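Periplasmic protein TorT (Vibrio parahaemolyticus, PDB 3O1I) probably binds trimethylamine N-oxide in the periplasm and works with the sensor kinase TorS in signalling, as a periplasmic binding protein. Local coordinates at residues 54-59 against 67-72; 34-39 against 259-264; 13-18 against 22-27; 249-254 against 273-278. One frame throughout, in Å; residues are numbered along the deposited sequence.

Contact 1: residues 54-59 against 67-72; sequences QQLALC and IILGTV
Helix 54-59, carrying Leu56 and Cys59, runs nearly antiparallel (166°) to the short strand 67-69, and the axes of the two segments come within 10.4 Å. Leu56 sits abreast of Leu69 and Cys59 abreast of Ile67, the latter pair of CA atoms lying 7.6 Å apart. Ile67 does most of the bridging. With a chi1 of 62°, its CG1 lies between the backbone N and the carbonyl carbon, and the extended chain beyond carries CD1 to Leu56, whose CD1 it meets at 3.7 Å; the two side chains cross at about a right angle. The other branch of Ile67 turns to the following helical turn, where CG2 rests 4.1 Å from Cys59 CB. Leu56 spans two strand residues with one methyl, because the same CD1 also lies 4.4 Å from Leu69 CD1. Val85 and Tyr77 close round this apolar cluster, while SG of Cys59 is joined in a disulfide to Cys9 on the adjoining strand 7-12. The arrangement belongs to a beta-alpha-beta crossover: strand 37-42 leads through helix 49-62 to strand 66-69, all in one parallel sheet with strand 7-12 between the two. Between these segments the chemistry is purely apolar, so the fit depends on methyl groups and the Cys59 CB packing together in a buried layer, and the covalent link at Cys59 fixes the helix to the neighbouring strand.

Contact 2: residues 34-39 against 259-264; sequences QGVNLR and QAAHYL
Apolar packing brings Val36 against Ala261, whose CA atoms are 7.3 Å apart, the nearest CA pair across the two segments. Val36 turns CG1 anti to its own carbonyl carbon (chi1 -53°), and this methyl meets Ala261 CB at 4.0 Å. At Ala261 the chain just ahead of edge strand 37-42 lies close to the last turns of helix 249-263, which is consistent with the small size of the alanine. Val36 also touches Ile8 on the adjoining strand 7-12, which ties this packing to the five-stranded sheet.

Polar groups lie close by without a bond, and their fit is less sure. The side chain of Gln34 is extended beyond CG and lays its amide against the Ala261 methyl, although the closeness of that approach is doubtful in the model. The amide also comes to the edge of the His262 ring, near the ring plane, with its own plane turned 73° from that of the imidazole. Gln34 further touches Val257 and Met258 one turn earlier on the helix, and its backbone O receives a weak hydrogen bond from NH2 of Arg265.

With no hydrogen bond joining the two segments directly, the contact rests on the apolar pair of Val36 CG1 and Ala261 CB, at a partly buried border between the sheet edge and the helix, while the fit of the Gln34 amide stays doubtful.

Contact 3: residues 13-18 against 22-27; sequences PHLKDS and SVNYGM
Leu15 and Asn24 both swing their CG anti to the backbone N, with chi1 of -159° and -177°, and the two side chains cross at about a right angle. It is a methyl-to-methylene contact, Leu15 CD1 lying 4.2 Å from Asn24 CB, so that the asparagine amide is left for other partners. Its ND2 bonds to the hydroxyl of Tyr12 and its OD1 to that of Tyr299, which fixes the rotation of the amide. Further along the loop, the carbonyl O of Ser18 receives a weak bond from Ser22 N at 2.8 Å, bent to 126°, although the position of that nitrogen is less certain. This is the opening turn of helix 18-32, which follows strand 7-12 at the start of the Rossmann-like fold of the family; in periplasmic binding proteins the loop between the first strand and first helix commonly faces the cleft between the lobes. The hydroxyl of Ser22 also approaches the Ser18 carbonyl, OG to O 3.2 Å, but its stronger partner is the backbone N of Ser295. Within the loop, His14 NE2 gives a weak bond to Asp17 OD2 at 3.0 Å. Ser18 OG bonds to the backbone N of His230, while a chain of another protein in the assembly packs on Leu15, Lys16 and Ser18.

Contact 4: residues 249-254 against 273-278; sequences MVQQGR and ASPIIK
The amide oxygen of Gln251 rests against two carbons of the Pro275 ring, with OE1 3.6 Å from Pro275 CB and 4.0 Å from Pro275 CG. These are van der Waals contacts of a polar atom with the pyrrolidine ring. Gln251 reaches it because CG stands anti to the backbone N (chi1 173°) and the chain continues extended from there; the glutamine and the proline run past each other in opposite directions. The aliphatic part of the next residue adds a second contact: Gln252 CG lies 4.1 Å from Pro275 CD, and here the two side chains cross at about a right angle. Pro275 thus spans two successive residues of the helix, with CB and CG turned to one and CD to the other; the nearest CA atoms are those of Pro275 and Gln252, 6.6 Å apart. Leu255 of the same helix touches the proline as well. In the fold, 273-278 is the last part of the connection that follows helix 249-263, and it runs into strand 278-280, which pairs antiparallel with strand 244-246; it probably forms one of the links between the two lobes of this type of periplasmic binding protein. The carbonyl O of Ile276 is bonded to NZ of Lys248, just ahead of the helix.

Contacts 1 and 2 share the five-stranded parallel sheet, with centres about 16 Å apart, and contact 1 is nested inside the loop that contact 2 closes. Helix 249-263 serves both contact 2 and contact 4, whose centres are about 17 Å apart and whose segments alternate. Contact 3, at the start of helix 18-32, closes before the others open, and contact 1 closes before contact 4 opens. Contact 3 touches contact 4 through Tyr25 against Val250 and contact 1 through Met27 against Ile68. Contacts 3 and 4 lie about 10 Å from the chain centre and contacts 1 and 2 about twice as far, so the set passes from one lobe's outer part toward the middle.

Contact 1: residues 54-59 against 67-72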
loop_
_atom_site.group_PDB
_atom_site.type_symbol
_atom_site.label_atom_id
_atom_site.label_comp_id
_atom_site.label_asym_id
_atom_site.label_seq_id
_atom_site.Cartn_x
_atom_site.Cartn_y
_atom_site.Cartn_z
ATOM N N GLN D 54 -5.764 23.557 -12.190
ATOM C CA GLN D 54 -5.456 22.999 -13.499
ATOM C C GLN D 54 -6.728 22.523 -14.218
ATOM O O GLN D 54 -6.912 22.794 -15.401
ATOM C CB GLN D 54 -4.448 21.843 -13.358
ATOM C CG GLN D 54 -3.189 22.173 -12.525
ATOM C CD GLN D 54 -2.375 23.356 -13.061
ATOM O OE1 GLN D 54 -1.877 23.326 -14.187
ATOM N NE2 GLN D 54 -2.239 24.402 -12.244
ATOM N N GLN D 55 -7.608 21.820 -13.509
ATOM C CA GLN D 55 -8.854 21.336 -14.107
ATOM C C GLN D 55 -9.699 22.539 -14.495
ATOM O O GLN D 55 -10.507 22.490 -15.424
ATOM C CB GLN D 55 -9.635 20.465 -13.118
ATOM C CG GLN D 55 -8.954 19.149 -12.755
ATOM C CD GLN D 55 -9.893 18.177 -12.061
ATOM O OE1 GLN D 55 -10.407 18.466 -10.981
ATOM N NE2 GLN D 55 -10.123 17.015 -12.683
ATOM N N LEU D 56 -9.492 23.620 -13.756
ATOM C CA LEU D 56 -10.188 24.881 -13.976
ATOM C C LEU D 56 -9.649 25.457 -15.283
ATOM O O LEU D 56 -10.398 25.978 -16.112
ATOM C CB LEU D 56 -9.889 25.822 -12.810
ATOM C CG LEU D 56 -10.876 26.927 -12.460
ATOM C CD1 LEU D 56 -12.297 26.373 -12.414
ATOM C CD2 LEU D 56 -10.469 27.522 -11.117
ATOM N N ALA D 57 -8.334 25.345 -15.451
ATOM C CA ALA D 57 -7.661 25.811 -16.657
ATOM C C ALA D 57 -7.962 24.826 -17.787
ATOM O O ALA D 57 -7.976 25.195 -18.956
ATOM C CB ALA D 57 -6.155 25.900 -16.418
ATOM N N LEU D 58 -8.196 23.569 -17.427
ATOM C CA LEU D 58 -8.514 22.548 -18.409
ATOM C C LEU D 58 -9.886 22.841 -18.973
ATOM O O LEU D 58 -10.134 22.653 -20.163
ATOM C CB LEU D 58 -8.512 21.157 -17.776
ATOM C CG LEU D 58 -9.189 20.066 -18.613
ATOM C CD1 LEU D 58 -8.552 19.964 -19.990
ATOM C CD2 LEU D 58 -9.082 18.746 -17.882
ATOM N N CYS D 59 -10.787 23.301 -18.113
ATOM C CA CYS D 59 -12.133 23.620 -18.564
ATOM C C CYS D 59 -12.059 24.638 -19.696
ATOM O O CYS D 59 -12.621 24.427 -20.773
ATOM C CB CYS D 59 -12.973 24.181 -17.413
ATOM S SG CYS D 59 -13.840 22.949 -16.376
ATOM N N ILE D 67 -18.681 28.105 -16.512
ATOM C CA ILE D 67 -18.304 26.968 -15.687
ATOM C C ILE D 67 -18.844 27.059 -14.261
ATOM O O ILE D 67 -18.751 28.106 -13.604
ATOM C CB ILE D 67 -16.773 26.803 -15.621
ATOM C CG1 ILE D 67 -16.139 28.035 -14.975
ATOM C CG2 ILE D 67 -16.219 26.581 -17.016
ATOM C CD1 ILE D 67 -14.632 27.949 -14.850
ATOM N N ILE D 68 -19.417 25.945 -13.803
ATOM C CA ILE D 68 -19.975 25.830 -12.458
ATOM C C ILE D 68 -18.903 25.221 -11.565
ATOM O O ILE D 68 -18.574 24.038 -11.674
ATOM C CB ILE D 68 -21.208 24.919 -12.446
ATOM C CG1 ILE D 68 -22.009 25.109 -13.733
ATOM C CG2 ILE D 68 -22.093 25.278 -11.283
ATOM C CD1 ILE D 68 -23.142 24.136 -13.886
ATOM N N LEU D 69 -18.370 26.053 -10.683
ATOM C CA LEU D 69 -17.308 25.663 -9.776
ATOM C C LEU D 69 -17.718 25.364 -8.315
ATOM O O LEU D 69 -18.417 26.156 -7.670
ATOM C CB LEU D 69 -16.237 26.767 -9.812
ATOM C CG LEU D 69 -15.254 26.983 -8.657
ATOM C CD1 LEU D 69 -14.301 25.811 -8.552
ATOM C CD2 LEU D 69 -14.479 28.268 -8.890
ATOM N N GLY D 70 -17.281 24.207 -7.811
ATOM C CA GLY D 70 -17.535 23.828 -6.428
ATOM C C GLY D 70 -16.174 23.865 -5.755
ATOM O O GLY D 70 -15.533 22.835 -5.585
ATOM N N THR D 71 -15.731 25.060 -5.370
ATOM C CA THR D 71 -14.402 25.238 -4.772
ATOM C C THR D 71 -14.022 24.451 -3.540
ATOM O O THR D 71 -14.827 24.237 -2.632
ATOM C CB THR D 71 -14.093 26.703 -4.429
ATOM O OG1 THR D 71 -14.964 27.138 -3.389
ATOM C CG2 THR D 71 -14.276 27.579 -5.637
ATOM N N VAL D 72 -12.744 24.085 -3.526
ATOM C CA VAL D 72 -12.110 23.322 -2.467
ATOM C C VAL D 72 -11.606 24.344 -1.470
ATOM O O VAL D 72 -10.699 24.079 -0.698
ATOM C CB VAL D 72 -10.905 22.515 -3.023
ATOM C CG1 VAL D 72 -11.381 21.567 -4.125
ATOM C CG2 VAL D 72 -9.836 23.466 -3.563
#

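Contact 2: residues 34-39 against 259-264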
loop_
_atom_site.group_PDB
_atom_site.type_symbol
_atom_site.label_atom_id
_atom_site.label_comp_id
_atom_site.label_asym_id
_atom_site.label_seq_id
_atom_site.Cartn_x
_atom_site.Cartn_y
_atom_site.Cartn_z
ATOM N N GLN D 34 -32.028 19.928 -20.382
ATOM C CA GLN D 34 -31.805 21.253 -20.951
ATOM C C GLN D 34 -30.899 21.083 -22.169
ATOM O O GLN D 34 -30.413 22.058 -22.743
ATOM C CB GLN D 34 -31.156 22.197 -19.937
ATOM C CG GLN D 34 -32.114 22.733 -18.886
ATOM C CD GLN D 34 -31.599 23.996 -18.221
ATOM O OE1 GLN D 34 -31.278 24.976 -18.895
ATOM N NE2 GLN D 34 -31.522 23.983 -16.895
ATOM N N GLY D 35 -30.687 19.820 -22.542
ATOM C CA GLY D 35 -29.867 19.465 -23.690
ATOM C C GLY D 35 -28.497 20.109 -23.814
ATOM O O GLY D 35 -27.933 20.133 -24.909
ATOM N N VAL D 36 -27.952 20.615 -22.710
ATOM C CA VAL D 36 -26.642 21.261 -22.742
ATOM C C VAL D 36 -25.488 20.269 -22.853
ATOM O O VAL D 36 -25.684 19.051 -22.872
ATOM C CB VAL D 36 -26.399 22.145 -21.488
ATOM C CG1 VAL D 36 -27.551 23.122 -21.303
ATOM C CG2 VAL D 36 -26.215 21.275 -20.261
ATOM N N ASN D 37 -24.282 20.820 -22.933
ATOM C CA ASN D 37 -23.051 20.049 -23.044
ATOM C C ASN D 37 -22.256 20.238 -21.753
ATOM O O ASN D 37 -21.476 21.181 -21.606
ATOM C CB ASN D 37 -22.255 20.537 -24.257
ATOM C CG ASN D 37 -20.857 19.983 -24.298
ATOM O OD1 ASN D 37 -20.655 18.771 -24.262
ATOM N ND2 ASN D 37 -19.876 20.874 -24.383
ATOM N N LEU D 38 -22.471 19.323 -20.817
ATOM C CA LEU D 38 -21.814 19.379 -19.522
ATOM C C LEU D 38 -20.801 18.260 -19.291
ATOM O O LEU D 38 -21.091 17.071 -19.482
ATOM C CB LEU D 38 -22.884 19.368 -18.418
ATOM C CG LEU D 38 -22.533 19.365 -16.924
ATOM C CD1 LEU D 38 -22.192 17.958 -16.474
ATOM C CD2 LEU D 38 -21.391 20.333 -16.654
ATOM N N ARG D 39 -19.602 18.667 -18.891
ATOM C CA ARG D 39 -18.527 17.736 -18.599
ATOM C C ARG D 39 -18.166 17.976 -17.149
ATOM O O ARG D 39 -18.167 19.115 -16.676
ATOM C CB ARG D 39 -17.317 17.997 -19.498
ATOM C CG ARG D 39 -16.263 16.883 -19.491
ATOM C CD ARG D 39 -15.406 16.965 -20.754
ATOM N NE ARG D 39 -14.423 15.892 -20.882
ATOM C CZ ARG D 39 -13.706 15.672 -21.982
ATOM N NH1 ARG D 39 -13.864 16.445 -23.049
ATOM N NH2 ARG D 39 -12.827 14.679 -22.020
ATOM N N GLN D 259 -29.005 27.694 -13.815
ATOM C CA GLN D 259 -28.428 29.032 -13.698
ATOM C C GLN D 259 -27.535 29.399 -14.889
ATOM O O GLN D 259 -27.747 30.426 -15.531
ATOM C CB GLN D 259 -27.612 29.170 -12.407
ATOM C CG GLN D 259 -28.410 29.137 -11.120
ATOM C CD GLN D 259 -27.674 29.839 -9.996
ATOM O OE1 GLN D 259 -26.489 29.599 -9.772
ATOM N NE2 GLN D 259 -28.373 30.714 -9.282
ATOM N N ALA D 260 -26.539 28.566 -15.180
ATOM C CA ALA D 260 -25.633 28.841 -16.285
ATOM C C ALA D 260 -26.314 28.666 -17.637
ATOM O O ALA D 260 -26.081 29.449 -18.553
ATOM C CB ALA D 260 -24.405 27.949 -16.194
ATOM N N ALA D 261 -27.158 27.648 -17.762
ATOM C CA ALA D 261 -27.853 27.406 -19.025
ATOM C C ALA D 261 -28.782 28.569 -19.401
ATOM O O ALA D 261 -29.081 28.785 -20.576
ATOM C CB ALA D 261 -28.642 26.106 -18.943
ATOM N N HIS D 262 -29.228 29.315 -18.393
ATOM C CA HIS D 262 -30.112 30.463 -18.592
ATOM C C HIS D 262 -29.302 31.711 -18.918
ATOM O O HIS D 262 -29.634 32.451 -19.836
ATOM C CB HIS D 262 -30.956 30.699 -17.336
ATOM C CG HIS D 262 -32.261 29.965 -17.341
ATOM N ND1 HIS D 262 -32.403 28.693 -17.853
ATOM C CD2 HIS D 262 -33.486 30.325 -16.889
ATOM C CE1 HIS D 262 -33.658 28.301 -17.719
ATOM N NE2 HIS D 262 -34.336 29.274 -17.137
ATOM N N TYR D 263 -28.239 31.945 -18.157
ATOM C CA TYR D 263 -27.379 33.096 -18.397
ATOM C C TYR D 263 -26.754 32.976 -19.783
ATOM O O TYR D 263 -26.232 33.948 -20.322
ATOM C CB TYR D 263 -26.278 33.156 -17.345
ATOM C CG TYR D 263 -25.221 34.187 -17.626
ATOM C CD1 TYR D 263 -25.346 35.490 -17.162
ATOM C CD2 TYR D 263 -24.089 33.857 -18.360
ATOM C CE1 TYR D 263 -24.363 36.441 -17.420
ATOM C CE2 TYR D 263 -23.100 34.800 -18.627
ATOM C CZ TYR D 263 -23.242 36.088 -18.152
ATOM O OH TYR D 263 -22.257 37.012 -18.400
ATOM N N LEU D 264 -26.802 31.779 -20.357
ATOM C CA LEU D 264 -26.234 31.566 -21.680
ATOM C C LEU D 264 -27.296 31.487 -22.776
ATOM O O LEU D 264 -27.007 31.108 -23.910
ATOM C CB LEU D 264 -25.361 30.304 -21.703
ATOM C CG LEU D 264 -24.053 30.299 -20.894
ATOM C CD1 LEU D 264 -23.265 29.040 -21.256
ATOM C CD2 LEU D 264 -23.216 31.548 -21.184
#

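Contact 3: residues 13-18 against 22-27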
loop_
_atom_site.group_PDB
_atom_site.type_symbol
_atom_site.label_atom_id
_atom_site.label_comp_id
_atom_site.label_asym_id
_atom_site.label_seq_id
_atom_site.Cartn_x
_atom_site.Cartn_y
_atom_site.Cartn_z
ATOM N N PRO D 13 -15.224 19.374 -5.858
ATOM C CA PRO D 13 -14.010 19.351 -5.034
ATOM C C PRO D 13 -13.576 17.880 -4.920
ATOM O O PRO D 13 -12.447 17.574 -4.545
ATOM C CB PRO D 13 -14.485 19.942 -3.716
ATOM C CG PRO D 13 -15.887 19.425 -3.623
ATOM C CD PRO D 13 -16.425 19.589 -5.029
ATOM N N HIS D 14 -14.512 16.992 -5.261
ATOM C CA HIS D 14 -14.330 15.538 -5.264
ATOM C C HIS D 14 -15.649 14.859 -5.629
ATOM O O HIS D 14 -16.627 15.512 -5.942
ATOM C CB HIS D 14 -13.921 15.025 -3.888
ATOM C CG HIS D 14 -15.012 15.118 -2.870
ATOM N ND1 HIS D 14 -15.069 16.125 -1.927
ATOM C CD2 HIS D 14 -16.111 14.351 -2.674
ATOM C CE1 HIS D 14 -16.158 15.975 -1.194
ATOM N NE2 HIS D 14 -16.807 14.908 -1.629
ATOM N N LEU D 15 -15.667 13.537 -5.588
ATOM C CA LEU D 15 -16.877 12.792 -5.866
ATOM C C LEU D 15 -16.843 11.516 -5.026
ATOM O O LEU D 15 -16.913 10.398 -5.544
ATOM C CB LEU D 15 -17.001 12.454 -7.354
ATOM C CG LEU D 15 -18.437 12.137 -7.830
ATOM C CD1 LEU D 15 -19.266 13.405 -7.844
ATOM C CD2 LEU D 15 -18.424 11.544 -9.229
ATOM N N LYS D 16 -16.744 11.710 -3.713
ATOM C CA LYS D 16 -16.689 10.609 -2.752
ATOM C C LYS D 16 -17.928 10.523 -1.842
ATOM O O LYS D 16 -18.410 9.426 -1.561
ATOM C CB LYS D 16 -15.415 10.738 -1.910
ATOM C CG LYS D 16 -14.147 10.691 -2.745
ATOM C CD LYS D 16 -12.868 10.813 -1.917
ATOM C CE LYS D 16 -12.695 12.207 -1.335
ATOM N NZ LYS D 16 -11.354 12.385 -0.711
ATOM N N ASP D 17 -18.417 11.680 -1.381
ATOM C CA ASP D 17 -19.618 11.788 -0.537
ATOM C C ASP D 17 -20.795 11.264 -1.318
ATOM O O ASP D 17 -20.713 11.095 -2.530
ATOM C CB ASP D 17 -19.988 13.251 -0.250
ATOM C CG ASP D 17 -19.112 13.900 0.778
ATOM O OD1 ASP D 17 -18.760 13.219 1.764
ATOM O OD2 ASP D 17 -18.794 15.102 0.616
ATOM N N SER D 18 -21.902 11.022 -0.629
ATOM C CA SER D 18 -23.115 10.625 -1.331
ATOM C C SER D 18 -23.672 12.032 -1.589
ATOM O O SER D 18 -24.463 12.256 -2.498
ATOM C CB SER D 18 -24.062 9.813 -0.431
ATOM O OG SER D 18 -24.654 10.615 0.582
ATOM N N SER D 22 -24.733 12.856 -5.234
ATOM C CA SER D 22 -26.101 13.301 -5.486
ATOM C C SER D 22 -26.066 14.628 -6.238
ATOM O O SER D 22 -26.672 14.739 -7.303
ATOM C CB SER D 22 -26.891 13.415 -4.171
ATOM O OG SER D 22 -27.385 12.135 -3.786
ATOM N N VAL D 23 -25.359 15.625 -5.702
ATOM C CA VAL D 23 -25.218 16.914 -6.398
ATOM C C VAL D 23 -24.904 16.608 -7.873
ATOM O O VAL D 23 -25.156 17.416 -8.763
ATOM C CB VAL D 23 -24.032 17.753 -5.833
ATOM C CG1 VAL D 23 -23.763 18.969 -6.714
ATOM C CG2 VAL D 23 -24.327 18.192 -4.419
ATOM N N ASN D 24 -24.341 15.427 -8.110
ATOM C CA ASN D 24 -23.987 14.995 -9.447
ATOM C C ASN D 24 -25.244 14.715 -10.237
ATOM O O ASN D 24 -25.465 15.324 -11.273
ATOM C CB ASN D 24 -23.107 13.743 -9.388
ATOM C CG ASN D 24 -22.656 13.283 -10.762
ATOM O OD1 ASN D 24 -23.102 12.247 -11.264
ATOM N ND2 ASN D 24 -21.777 14.064 -11.388
ATOM N N TYR D 25 -26.062 13.790 -9.742
ATOM C CA TYR D 25 -27.324 13.413 -10.390
ATOM C C TYR D 25 -28.097 14.673 -10.764
ATOM O O TYR D 25 -28.835 14.709 -11.755
ATOM C CB TYR D 25 -28.162 12.577 -9.416
ATOM C CG TYR D 25 -29.318 11.828 -10.040
ATOM C CD1 TYR D 25 -29.089 10.821 -10.969
ATOM C CD2 TYR D 25 -30.646 12.108 -9.681
ATOM C CE1 TYR D 25 -30.143 10.099 -11.531
ATOM C CE2 TYR D 25 -31.716 11.392 -10.241
ATOM C CZ TYR D 25 -31.451 10.386 -11.167
ATOM O OH TYR D 25 -32.469 9.652 -11.743
ATOM N N GLY D 26 -27.900 15.708 -9.954
ATOM C CA GLY D 26 -28.577 16.979 -10.149
ATOM C C GLY D 26 -28.153 17.768 -11.368
ATOM O O GLY D 26 -28.992 18.346 -12.056
ATOM N N MET D 27 -26.851 17.810 -11.624
ATOM C CA MET D 27 -26.322 18.522 -12.774
ATOM C C MET D 27 -26.455 17.632 -13.994
ATOM O O MET D 27 -26.749 18.105 -15.086
ATOM C CB MET D 27 -24.858 18.873 -12.540
ATOM C CG MET D 27 -24.665 19.725 -11.323
ATOM S SD MET D 27 -22.957 20.140 -11.090
ATOM C CE MET D 27 -22.976 21.934 -11.333
#

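Contact 4: residues 249-254 against 273-278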
loop_
_atom_site.group_PDB
_atom_site.type_symbol
_atom_site.label_atom_id
_atom_site.label_comp_id
_atom_site.label_asym_id
_atom_site.label_seq_id
_atom_site.Cartn_x
_atom_site.Cartn_y
_atom_site.Cartn_z
ATOM N N MET D 249 -29.925 17.895 -2.212
ATOM C CA MET D 249 -28.719 17.966 -3.032
ATOM C C MET D 249 -28.992 17.826 -4.535
ATOM O O MET D 249 -28.614 18.696 -5.328
ATOM C CB MET D 249 -27.731 16.882 -2.584
ATOM C CG MET D 249 -27.362 16.920 -1.105
ATOM S SD MET D 249 -28.304 15.772 -0.093
ATOM C CE MET D 249 -28.419 16.677 1.426
ATOM N N VAL D 250 -29.626 16.720 -4.918
ATOM C CA VAL D 250 -29.947 16.475 -6.319
ATOM C C VAL D 250 -30.479 17.747 -6.955
ATOM O O VAL D 250 -30.104 18.100 -8.066
ATOM C CB VAL D 250 -31.006 15.378 -6.483
ATOM C CG1 VAL D 250 -31.413 15.284 -7.941
ATOM C CG2 VAL D 250 -30.459 14.043 -6.002
ATOM N N GLN D 251 -31.355 18.443 -6.242
ATOM C CA GLN D 251 -31.917 19.684 -6.755
ATOM C C GLN D 251 -30.899 20.817 -6.720
ATOM O O GLN D 251 -30.904 21.669 -7.609
ATOM C CB GLN D 251 -33.147 20.081 -5.942
ATOM C CG GLN D 251 -33.717 21.440 -6.293
ATOM C CD GLN D 251 -35.070 21.669 -5.659
ATOM O OE1 GLN D 251 -35.180 21.869 -4.447
ATOM N NE2 GLN D 251 -36.117 21.622 -6.478
ATOM N N GLN D 252 -30.037 20.826 -5.701
ATOM C CA GLN D 252 -29.027 21.869 -5.566
ATOM C C GLN D 252 -28.131 21.831 -6.789
ATOM O O GLN D 252 -27.499 22.826 -7.147
ATOM C CB GLN D 252 -28.205 21.671 -4.291
ATOM C CG GLN D 252 -27.728 22.985 -3.702
ATOM C CD GLN D 252 -27.205 22.849 -2.285
ATOM O OE1 GLN D 252 -27.771 22.118 -1.474
ATOM N NE2 GLN D 252 -26.131 23.572 -1.971
ATOM N N GLY D 253 -28.098 20.671 -7.433
ATOM C CA GLY D 253 -27.302 20.514 -8.629
ATOM C C GLY D 253 -28.039 21.109 -9.811
ATOM O O GLY D 253 -27.514 21.981 -10.512
ATOM N N ARG D 254 -29.265 20.633 -10.028
ATOM C CA ARG D 254 -30.110 21.113 -11.121
ATOM C C ARG D 254 -30.081 22.634 -11.143
ATOM O O ARG D 254 -29.946 23.252 -12.194
ATOM C CB ARG D 254 -31.548 20.627 -10.931
ATOM C CG ARG D 254 -31.744 19.122 -11.059
ATOM C CD ARG D 254 -33.136 18.705 -10.567
ATOM N NE ARG D 254 -33.405 17.275 -10.728
ATOM C CZ ARG D 254 -33.540 16.667 -11.904
ATOM N NH1 ARG D 254 -33.434 17.366 -13.031
ATOM N NH2 ARG D 254 -33.790 15.363 -11.960
ATOM N N ALA D 273 -29.661 31.708 -5.822
ATOM C CA ALA D 273 -30.631 30.677 -5.480
ATOM C C ALA D 273 -30.162 29.744 -4.353
ATOM O O ALA D 273 -28.969 29.650 -4.049
ATOM C CB ALA D 273 -30.975 29.879 -6.716
ATOM N N SER D 274 -31.126 29.056 -3.747
ATOM C CA SER D 274 -30.878 28.144 -2.634
ATOM C C SER D 274 -32.170 27.417 -2.268
ATOM O O SER D 274 -33.109 28.034 -1.788
ATOM C CB SER D 274 -30.365 28.938 -1.421
ATOM O OG SER D 274 -31.200 30.049 -1.123
ATOM N N PRO D 275 -32.227 26.091 -2.476
ATOM C CA PRO D 275 -33.443 25.342 -2.147
ATOM C C PRO D 275 -33.850 25.541 -0.693
ATOM O O PRO D 275 -33.107 26.127 0.109
ATOM C CB PRO D 275 -33.055 23.890 -2.432
ATOM C CG PRO D 275 -31.946 24.009 -3.415
ATOM C CD PRO D 275 -31.152 25.162 -2.846
ATOM N N ILE D 276 -35.033 25.049 -0.356
ATOM C CA ILE D 276 -35.531 25.190 0.999
ATOM C C ILE D 276 -35.309 23.907 1.779
ATOM O O ILE D 276 -35.720 22.823 1.352
ATOM C CB ILE D 276 -37.043 25.557 1.006
ATOM C CG1 ILE D 276 -37.568 25.578 2.448
ATOM C CG2 ILE D 276 -37.816 24.584 0.117
ATOM C CD1 ILE D 276 -38.996 26.071 2.594
ATOM N N ILE D 277 -34.652 24.050 2.925
ATOM C CA ILE D 277 -34.336 22.929 3.804
ATOM C C ILE D 277 -35.601 22.277 4.365
ATOM O O ILE D 277 -36.460 22.955 4.923
ATOM C CB ILE D 277 -33.431 23.413 4.956
ATOM C CG1 ILE D 277 -32.102 23.904 4.380
ATOM C CG2 ILE D 277 -33.215 22.301 5.966
ATOM C CD1 ILE D 277 -31.441 24.961 5.217
ATOM N N LYS D 278 -35.710 20.961 4.212
ATOM C CA LYS D 278 -36.878 20.234 4.690
ATOM C C LYS D 278 -36.568 19.262 5.843
ATOM O O LYS D 278 -35.651 18.447 5.747
ATOM C CB LYS D 278 -37.513 19.456 3.534
ATOM C CG LYS D 278 -38.791 18.741 3.926
ATOM C CD LYS D 278 -38.929 17.402 3.229
ATOM C CE LYS D 278 -40.199 16.664 3.672
ATOM N NZ LYS D 278 -40.225 16.285 5.123
#